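Local structure of tRNA (adenine-N(1)-)-methyltransferase (Thermus thermophilus, 2PWY) at the interface of chains A and B and the interface of chains A and C. The protein catalyses the S-adenosyl-L-methionine-dependent methylation of N1 of adenosine 58 in tRNA, working as a homotetramer built as a dimer of dimers. Residues are numbered along the deposited sequence; one frame, centred on the assembly and turned at random. Chains: chain A/B/C, tRNA (adenine-N(1)-)-methyltransferase.

Contact 1: the interface of chains A and B. Residues chain A 227, 236-242; chain B 199, 223, 243-246, 248.
Strand 241-243 of chain A pairs antiparallel with its counterpart in chain B through a bridge of A:Gln241 with B:Val243, and beside it the amide N of B:Gly244 donates to the carbonyl O of A:Phe240 at 2.6 Å. The glycine, having no side chain, probably lets the two backbones come close and leaves its own carbonyl to A:Arg227. That arginine, CG anti to its backbone N (chi1 -178°) and extended as far as NE, aims its guanidinium end-on: A:Arg227 NH1 lies 3.0 Å and NH2 3.1 Å from B:Gly244 O, which sits in the guanidinium plane while the nitrogens stand above the carbonyl plane. A:Arg227 NH2 also meets the B:Glu223 carboxylate tip to tip, 2.7 Å from OE2, in a salt bridge, and a water joins NE to OE1. A:Pro238 lays CB against one guanidinium face and puts CD over the centre of the B:His245 imidazole, 3.8 Å from its centroid; a flat ring suits the compact pyrrolidine. The rotation of the B:His245 ring is fixed by its own chain, NE2 donating to a lone pair of B:Pro199 O at 2.8 Å. B:His245 CD2 is 3.7 Å from A:Phe240 CE1 and also touches A:His237 CB. The A:His237 ring, in the crowded position (chi1 55°), is fixed by a nearly straight bond from ND1 to A:Pro238 O. This patch, repeated by the two-fold, helps join neighbouring subunits through main-chain pairing reinforced by charge.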
# COMPACT_ATOMS: atom_id res chain seq x y z
N ARG A 227 6.10 -2.05 4.96
CA ARG A 227 6.49 -0.77 4.37
C ARG A 227 7.52 -0.13 5.26
O ARG A 227 7.20 0.36 6.35
CB ARG A 227 5.25 0.11 4.22
CG ARG A 227 5.48 1.46 3.57
CD ARG A 227 4.12 2.15 3.38
NE ARG A 227 4.18 3.51 2.83
CZ ARG A 227 4.59 3.82 1.60
NH1 ARG A 227 5.04 2.89 0.76
NH2 ARG A 227 4.58 5.09 1.22
N ALA A 236 12.64 11.73 7.54
CA ALA A 236 11.68 10.71 7.96
C ALA A 236 10.64 10.54 6.86
O ALA A 236 9.79 11.41 6.68
CB ALA A 236 10.99 11.11 9.27
N HIS A 237 10.72 9.43 6.13
CA HIS A 237 9.76 9.14 5.07
C HIS A 237 9.77 7.65 4.76
O HIS A 237 10.78 6.98 5.01
CB HIS A 237 10.10 9.92 3.79
CG HIS A 237 11.50 9.70 3.30
ND1 HIS A 237 11.86 8.60 2.55
CD2 HIS A 237 12.63 10.44 3.45
CE1 HIS A 237 13.15 8.66 2.27
NE2 HIS A 237 13.64 9.77 2.79
N PRO A 238 8.66 7.13 4.22
CA PRO A 238 8.72 5.76 3.70
C PRO A 238 9.88 5.65 2.71
O PRO A 238 10.13 6.60 1.96
CB PRO A 238 7.37 5.60 3.01
CG PRO A 238 6.47 6.51 3.75
CD PRO A 238 7.31 7.71 4.07
N ARG A 239 10.59 4.52 2.72
CA ARG A 239 11.75 4.36 1.83
C ARG A 239 11.35 4.58 0.37
O ARG A 239 10.27 4.15 -0.06
CB ARG A 239 12.42 2.99 2.02
CG ARG A 239 13.12 2.85 3.36
CD ARG A 239 14.20 1.77 3.34
NE ARG A 239 14.75 1.58 4.69
CZ ARG A 239 15.68 2.35 5.24
NH1 ARG A 239 16.21 3.36 4.55
NH2 ARG A 239 16.10 2.12 6.48
N PHE A 240 12.20 5.28 -0.37
CA PHE A 240 11.91 5.65 -1.75
C PHE A 240 11.74 4.41 -2.62
O PHE A 240 10.89 4.38 -3.53
CB PHE A 240 13.00 6.58 -2.31
CG PHE A 240 13.04 7.95 -1.67
CD1 PHE A 240 11.87 8.69 -1.49
CD2 PHE A 240 14.25 8.50 -1.26
CE1 PHE A 240 11.90 9.95 -0.90
CE2 PHE A 240 14.30 9.77 -0.67
CZ PHE A 240 13.12 10.50 -0.50
N GLN A 241 12.55 3.38 -2.34
CA GLN A 241 12.47 2.10 -3.01
C GLN A 241 12.08 0.99 -2.03
O GLN A 241 12.75 0.79 -1.02
CB GLN A 241 13.82 1.77 -3.67
N GLN A 242 10.99 0.28 -2.34
CA GLN A 242 10.48 -0.82 -1.51
C GLN A 242 10.45 -2.12 -2.31
O GLN A 242 10.34 -2.09 -3.54
CB GLN A 242 9.04 -0.57 -1.05
CG GLN A 242 8.78 0.75 -0.33
CD GLN A 242 8.99 0.68 1.17
OE1 GLN A 242 9.02 -0.40 1.79
NE2 GLN A 242 9.13 1.86 1.77
N PRO B 199 8.65 15.76 0.79
CA PRO B 199 9.12 14.38 0.95
C PRO B 199 9.02 13.80 2.37
O PRO B 199 8.74 12.60 2.52
CB PRO B 199 10.60 14.45 0.52
CG PRO B 199 10.74 15.75 -0.21
CD PRO B 199 9.74 16.68 0.41
N GLU B 223 -0.73 10.36 0.71
CA GLU B 223 0.30 9.74 -0.10
C GLU B 223 -0.36 9.11 -1.31
O GLU B 223 -1.28 8.29 -1.18
CB GLU B 223 1.00 8.61 0.66
CG GLU B 223 1.59 8.96 1.99
CD GLU B 223 2.05 7.73 2.72
OE1 GLU B 223 1.62 7.51 3.87
OE2 GLU B 223 2.81 6.94 2.10
N VAL B 243 8.47 2.17 -6.88
CA VAL B 243 8.71 3.46 -6.24
C VAL B 243 7.83 3.44 -4.99
O VAL B 243 6.61 3.42 -5.10
CB VAL B 243 8.31 4.66 -7.14
CG1 VAL B 243 8.57 5.99 -6.43
CG2 VAL B 243 9.06 4.62 -8.47
N GLY B 244 8.45 3.39 -3.82
CA GLY B 244 7.71 3.27 -2.56
C GLY B 244 7.15 4.58 -2.04
O GLY B 244 6.09 4.63 -1.40
N HIS B 245 7.87 5.66 -2.33
CA HIS B 245 7.50 6.97 -1.81
C HIS B 245 8.17 8.02 -2.66
O HIS B 245 9.28 7.82 -3.14
CB HIS B 245 7.97 7.11 -0.36
CG HIS B 245 7.68 8.44 0.25
ND1 HIS B 245 6.40 8.85 0.59
CD2 HIS B 245 8.50 9.47 0.57
CE1 HIS B 245 6.45 10.07 1.09
NE2 HIS B 245 7.71 10.47 1.09
N THR B 246 7.47 9.13 -2.86
CA THR B 246 8.08 10.32 -3.44
C THR B 246 7.92 11.47 -2.45
O THR B 246 8.91 12.00 -1.92
CB THR B 246 7.46 10.65 -4.82
OG1 THR B 246 6.03 10.72 -4.71
CG2 THR B 246 7.83 9.57 -5.83
N PHE B 248 4.65 13.47 0.37
CA PHE B 248 3.31 13.71 0.86
C PHE B 248 2.73 14.93 0.19
O PHE B 248 3.46 15.86 -0.15
CB PHE B 248 3.37 13.95 2.37
CG PHE B 248 3.94 12.80 3.12
CD1 PHE B 248 3.13 11.75 3.51
CD2 PHE B 248 5.31 12.74 3.41
CE1 PHE B 248 3.66 10.64 4.19
CE2 PHE B 248 5.84 11.65 4.11
CZ PHE B 248 5.02 10.61 4.48
O HOH W 1 2.76 5.29 4.69

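Contact 2: the interface of chains A and C. Residues chain A 63, 66, 116, 145; chain C 93-96, 98.
The charged core is a salt bridge: A:Arg116, CG anti to its carbonyl carbon (chi1 -79°) and extended to NE, crosses C:Asp93 at about a right angle and turns NH1 and NH2 end-on to one carboxylate oxygen, OD1, with NH2 at 2.9 Å. The oxygen lies in the guanidinium plane, yet the donors stand above the carboxylate plane, the two flat groups being 41° apart. C:Asp93 OD1 also takes the backbone N of A:Leu66 at 2.9 Å in an almost straight bond (172° at H), so three N-H groups grip it; the N-H at the start of helix 66-72 suits an aspartate, whose charge the helix end would probably favour. Water links A:Arg63 NE to C:Asp93 OD2, and A:Arg116 NH1 to C:Leu94 O. Apolar contacts flank the charged pair. A:Leu66 CB lies toward the rim of one guanidinium face and C:Ala95 CA toward that of the other, with C:Ala95 CB 3.9 Å from A:Arg116 CZ. C:Pro96 CD meets A:Trp145 CH2 at 3.9 Å, and C:Met98 CE reaches the tip of A:Arg63. An alanine in place of A:Arg116 removes both N-H donors to C:Asp93 OD1 and the surface that C:Ala95 packs on, and would probably weaken the junction. In the fold, helices 66-72 and 109-118 of chain A face the loop after helix 82-91 of chain C.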
# COMPACT_ATOMS: atom_id res chain seq x y z
N ARG A 63 24.76 -11.24 16.18
CA ARG A 63 24.08 -12.52 16.05
C ARG A 63 22.95 -12.25 15.05
O ARG A 63 22.07 -11.43 15.33
CB ARG A 63 23.48 -12.96 17.39
CG ARG A 63 22.46 -14.07 17.24
CD ARG A 63 21.67 -14.28 18.50
NE ARG A 63 20.70 -15.38 18.35
CZ ARG A 63 20.30 -16.15 19.35
NH1 ARG A 63 20.76 -15.95 20.58
NH2 ARG A 63 19.43 -17.12 19.13
N LEU A 66 16.73 -14.39 12.52
CA LEU A 66 16.28 -15.32 11.49
C LEU A 66 15.97 -14.57 10.18
O LEU A 66 16.29 -15.06 9.10
CB LEU A 66 15.08 -16.13 11.99
CG LEU A 66 14.49 -17.15 11.01
CD1 LEU A 66 15.56 -18.13 10.50
CD2 LEU A 66 13.34 -17.91 11.65
N ARG A 116 10.83 -23.09 14.50
CA ARG A 116 10.67 -22.26 15.70
C ARG A 116 9.27 -22.34 16.26
O ARG A 116 9.10 -22.41 17.48
CB ARG A 116 10.94 -20.80 15.39
CG ARG A 116 12.40 -20.43 15.32
CD ARG A 116 12.51 -18.93 15.23
NE ARG A 116 13.89 -18.52 15.39
CZ ARG A 116 14.31 -17.25 15.41
NH1 ARG A 116 13.44 -16.26 15.25
NH2 ARG A 116 15.60 -17.00 15.57
N TRP A 145 20.16 -23.77 13.44
CA TRP A 145 19.16 -24.38 14.31
C TRP A 145 19.57 -25.80 14.64
O TRP A 145 19.71 -26.64 13.73
CB TRP A 145 17.83 -24.36 13.56
CG TRP A 145 16.62 -25.00 14.22
CD1 TRP A 145 16.02 -26.16 13.84
CD2 TRP A 145 15.82 -24.47 15.31
NE1 TRP A 145 14.91 -26.41 14.62
CE2 TRP A 145 14.76 -25.39 15.53
CE3 TRP A 145 15.90 -23.33 16.11
CZ2 TRP A 145 13.81 -25.21 16.53
CZ3 TRP A 145 14.94 -23.15 17.12
CH2 TRP A 145 13.90 -24.09 17.31
N ASP C 93 12.89 -11.39 17.01
CA ASP C 93 13.67 -12.60 16.72
C ASP C 93 13.53 -13.64 17.84
O ASP C 93 14.52 -14.17 18.32
CB ASP C 93 15.17 -12.23 16.49
CG ASP C 93 15.99 -13.40 15.99
OD1 ASP C 93 15.49 -14.17 15.13
OD2 ASP C 93 17.14 -13.55 16.48
N LEU C 94 12.29 -13.91 18.25
CA LEU C 94 12.05 -14.80 19.39
C LEU C 94 12.10 -16.26 18.95
O LEU C 94 11.40 -16.66 18.01
CB LEU C 94 10.71 -14.49 20.07
CG LEU C 94 10.63 -13.10 20.73
CD1 LEU C 94 9.27 -12.90 21.38
CD2 LEU C 94 11.77 -12.85 21.74
N ALA C 95 12.93 -17.03 19.63
CA ALA C 95 13.03 -18.47 19.43
C ALA C 95 12.67 -19.18 20.75
O ALA C 95 12.71 -18.56 21.82
CB ALA C 95 14.45 -18.86 18.99
N PRO C 96 12.35 -20.47 20.68
CA PRO C 96 12.07 -21.21 21.91
C PRO C 96 13.17 -21.09 22.98
O PRO C 96 14.36 -21.13 22.67
CB PRO C 96 11.97 -22.66 21.42
CG PRO C 96 11.42 -22.51 20.03
CD PRO C 96 12.16 -21.31 19.48
N MET C 98 13.75 -18.46 24.85
CA MET C 98 14.10 -17.08 25.12
C MET C 98 13.24 -16.46 26.22
O MET C 98 12.15 -16.98 26.54
CB MET C 98 14.03 -16.24 23.85
CG MET C 98 15.21 -16.50 22.92
SD MET C 98 15.12 -15.40 21.50
CE MET C 98 16.55 -15.95 20.57
O HOH W 2 18.99 -15.40 15.85
O HOH W 3 10.40 -15.83 15.54

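Contact 3: the interface of chains A and C. Residues chain A 13, 47-48, 61-65, 68; chain C 93, 191-193, 219, 253.
In this patch of the TRM61-family tetramer, a class I-like methyltransferase, C:Asp191 and C:Arg253 bury most surface. C:Asp191 crosses the A:His62 imidazole at about a right angle, its carboxylate nearly coplanar with the ring, and OD1 offers its syn lone pair to ND1 at 2.6 Å. C:Asp191 OD2 takes the backbone N of A:Arg63 at 2.8 Å, from above the carboxylate plane, while CB packs on A:Pro47 and A:Gly48, the short chain bringing its carboxylate directly to ring and amide. The carboxylate would probably favour a proton on ND1, while the arginine stacked on the ring would work against a second positive charge. C:Arg253, extended, meets A:Glu68 tip to tip, NH1 3.1 Å from OE1 and NH2 2.8 Å from OE2, each N-H meeting the syn lone pair of its own oxygen. Its NE donates to C:Asp191 O; NH2 lies over the A:His62 ring in a cation-pi contact, with C:Phe193 CZ toward the rim of the other face, so the guanidinium's orientation is fixed. A:Thr65 positions A:Glu68, its N donating to the anti lone pair of OE1 while OG1 accepts from the glutamate N, a helix-capping pair. A:Thr65 CG2 touches C:Phe193 CE2 at 3.5 Å. A:Lys13, bent at chi3, brings NZ tip to tip to C:Glu219 OE2 at 2.9 Å, and C:Arg192 NH1 steadies C:Asp93 through OD2.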
# COMPACT_ATOMS: atom_id res chain seq x y z
N LYS A 13 28.31 -5.87 9.76
CA LYS A 13 27.91 -4.72 8.96
C LYS A 13 29.00 -3.66 8.98
O LYS A 13 29.56 -3.33 10.05
CB LYS A 13 26.59 -4.11 9.45
CG LYS A 13 25.36 -5.01 9.28
CD LYS A 13 24.04 -4.23 9.41
CE LYS A 13 23.64 -3.99 10.89
NZ LYS A 13 22.23 -3.50 11.09
N PRO A 47 28.51 -10.33 19.59
CA PRO A 47 27.29 -9.62 19.20
C PRO A 47 27.11 -8.33 20.00
O PRO A 47 27.16 -8.34 21.24
CB PRO A 47 26.18 -10.63 19.51
CG PRO A 47 26.87 -11.96 19.35
CD PRO A 47 28.24 -11.73 19.94
N GLY A 48 26.90 -7.23 19.28
CA GLY A 48 26.72 -5.93 19.91
C GLY A 48 28.01 -5.14 19.95
O GLY A 48 28.00 -3.94 20.24
N VAL A 61 29.43 -6.18 14.91
CA VAL A 61 29.29 -7.62 14.99
C VAL A 61 27.92 -7.98 15.57
O VAL A 61 27.49 -7.39 16.57
CB VAL A 61 30.41 -8.24 15.87
CG1 VAL A 61 30.23 -9.74 15.99
CG2 VAL A 61 31.80 -7.89 15.32
N HIS A 62 27.25 -8.94 14.93
CA HIS A 62 25.88 -9.31 15.27
C HIS A 62 25.65 -10.82 15.30
O HIS A 62 26.28 -11.57 14.55
CB HIS A 62 24.88 -8.69 14.29
CG HIS A 62 24.99 -7.21 14.16
ND1 HIS A 62 24.48 -6.34 15.10
CD2 HIS A 62 25.56 -6.44 13.20
CE1 HIS A 62 24.73 -5.10 14.72
NE2 HIS A 62 25.39 -5.13 13.58
N ARG A 63 24.76 -11.24 16.18
CA ARG A 63 24.08 -12.52 16.05
C ARG A 63 22.95 -12.25 15.05
O ARG A 63 22.07 -11.43 15.33
CB ARG A 63 23.48 -12.96 17.39
CG ARG A 63 22.46 -14.07 17.24
CD ARG A 63 21.67 -14.28 18.50
NE ARG A 63 20.70 -15.38 18.35
CZ ARG A 63 20.30 -16.15 19.35
NH1 ARG A 63 20.76 -15.95 20.58
NH2 ARG A 63 19.43 -17.12 19.13
N PRO A 64 22.97 -12.90 13.87
CA PRO A 64 21.93 -12.60 12.87
C PRO A 64 20.58 -13.08 13.37
O PRO A 64 20.48 -14.17 13.93
CB PRO A 64 22.35 -13.42 11.64
CG PRO A 64 23.31 -14.47 12.16
CD PRO A 64 23.93 -13.94 13.41
N THR A 65 19.57 -12.23 13.22
CA THR A 65 18.20 -12.66 13.43
C THR A 65 17.82 -13.65 12.32
O THR A 65 18.51 -13.74 11.29
CB THR A 65 17.23 -11.47 13.36
OG1 THR A 65 17.24 -10.92 12.04
CG2 THR A 65 17.61 -10.39 14.39
N GLU A 68 17.52 -11.79 9.15
CA GLU A 68 18.84 -11.48 8.56
C GLU A 68 19.46 -12.71 7.91
O GLU A 68 20.03 -12.63 6.82
CB GLU A 68 19.78 -10.89 9.59
CG GLU A 68 19.40 -9.46 9.96
CD GLU A 68 20.16 -8.91 11.17
OE1 GLU A 68 20.54 -9.69 12.07
OE2 GLU A 68 20.33 -7.67 11.22
N ASP C 93 12.89 -11.39 17.01
CA ASP C 93 13.67 -12.60 16.72
C ASP C 93 13.53 -13.64 17.84
O ASP C 93 14.52 -14.17 18.32
CB ASP C 93 15.17 -12.23 16.49
CG ASP C 93 15.99 -13.40 15.99
OD1 ASP C 93 15.49 -14.17 15.13
OD2 ASP C 93 17.14 -13.55 16.48
N ASP C 191 22.99 -6.70 21.46
CA ASP C 191 22.58 -7.10 20.10
C ASP C 191 21.13 -7.54 19.96
O ASP C 191 20.68 -7.89 18.85
CB ASP C 191 23.52 -8.15 19.49
CG ASP C 191 23.59 -8.01 17.99
OD1 ASP C 191 23.77 -6.86 17.54
OD2 ASP C 191 23.43 -9.02 17.27
N ARG C 192 20.39 -7.48 21.06
CA ARG C 192 18.99 -7.86 21.02
C ARG C 192 18.11 -6.62 20.90
O ARG C 192 18.61 -5.49 20.99
CB ARG C 192 18.65 -8.74 22.23
CG ARG C 192 19.50 -10.02 22.29
CD ARG C 192 19.42 -10.78 20.94
NE ARG C 192 18.11 -11.43 20.80
CZ ARG C 192 17.65 -12.05 19.71
NH1 ARG C 192 18.38 -12.15 18.61
NH2 ARG C 192 16.46 -12.62 19.76
N PHE C 193 16.82 -6.85 20.68
CA PHE C 193 15.90 -5.79 20.25
C PHE C 193 14.85 -5.37 21.25
O PHE C 193 14.30 -6.18 21.99
CB PHE C 193 15.18 -6.18 18.94
CG PHE C 193 16.10 -6.29 17.75
CD1 PHE C 193 16.24 -5.21 16.86
CD2 PHE C 193 16.81 -7.46 17.50
CE1 PHE C 193 17.08 -5.31 15.74
CE2 PHE C 193 17.67 -7.57 16.39
CZ PHE C 193 17.80 -6.50 15.51
N GLU C 219 16.99 0.60 14.09
CA GLU C 219 17.13 -0.33 12.96
C GLU C 219 15.96 -0.32 11.99
O GLU C 219 16.16 -0.49 10.78
CB GLU C 219 17.40 -1.76 13.47
CG GLU C 219 18.82 -1.91 14.02
CD GLU C 219 19.55 -3.11 13.46
OE1 GLU C 219 18.91 -4.05 12.96
OE2 GLU C 219 20.80 -3.10 13.53
N ARG C 253 18.07 -1.72 18.34
CA ARG C 253 18.97 -2.82 18.66
C ARG C 253 19.99 -2.37 19.71
O ARG C 253 20.68 -1.38 19.50
CB ARG C 253 19.69 -3.32 17.40
CG ARG C 253 20.41 -4.68 17.56
CD ARG C 253 20.98 -5.12 16.19
NE ARG C 253 21.11 -6.58 16.05
CZ ARG C 253 21.07 -7.22 14.87
NH1 ARG C 253 21.20 -8.54 14.82
NH2 ARG C 253 20.89 -6.52 13.75
O HOH W 4 20.64 -10.56 17.60
O HOH W 5 18.99 -15.40 15.85
O HOH W 6 17.91 -6.13 11.18

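Contact 1 joins chain A to chain B, whereas contacts 2 and 3 belong to one interface with chain C. The C-alpha centres of contacts 2 and 3 lie about 12 Å apart, and that of contact 1 stands about 31 Å from contact 2 and 25 Å from contact 3. Contacts 2 and 3 share A:Arg63 and C:Asp93, and both draw on helix 66-72 of chain A. The long strand 216-232 serves contact 1 through A:Arg227 and B:Glu223, and contact 3 through C:Glu219. One subunit thus binds two different neighbours through separate surfaces, as a dimer of dimers requires.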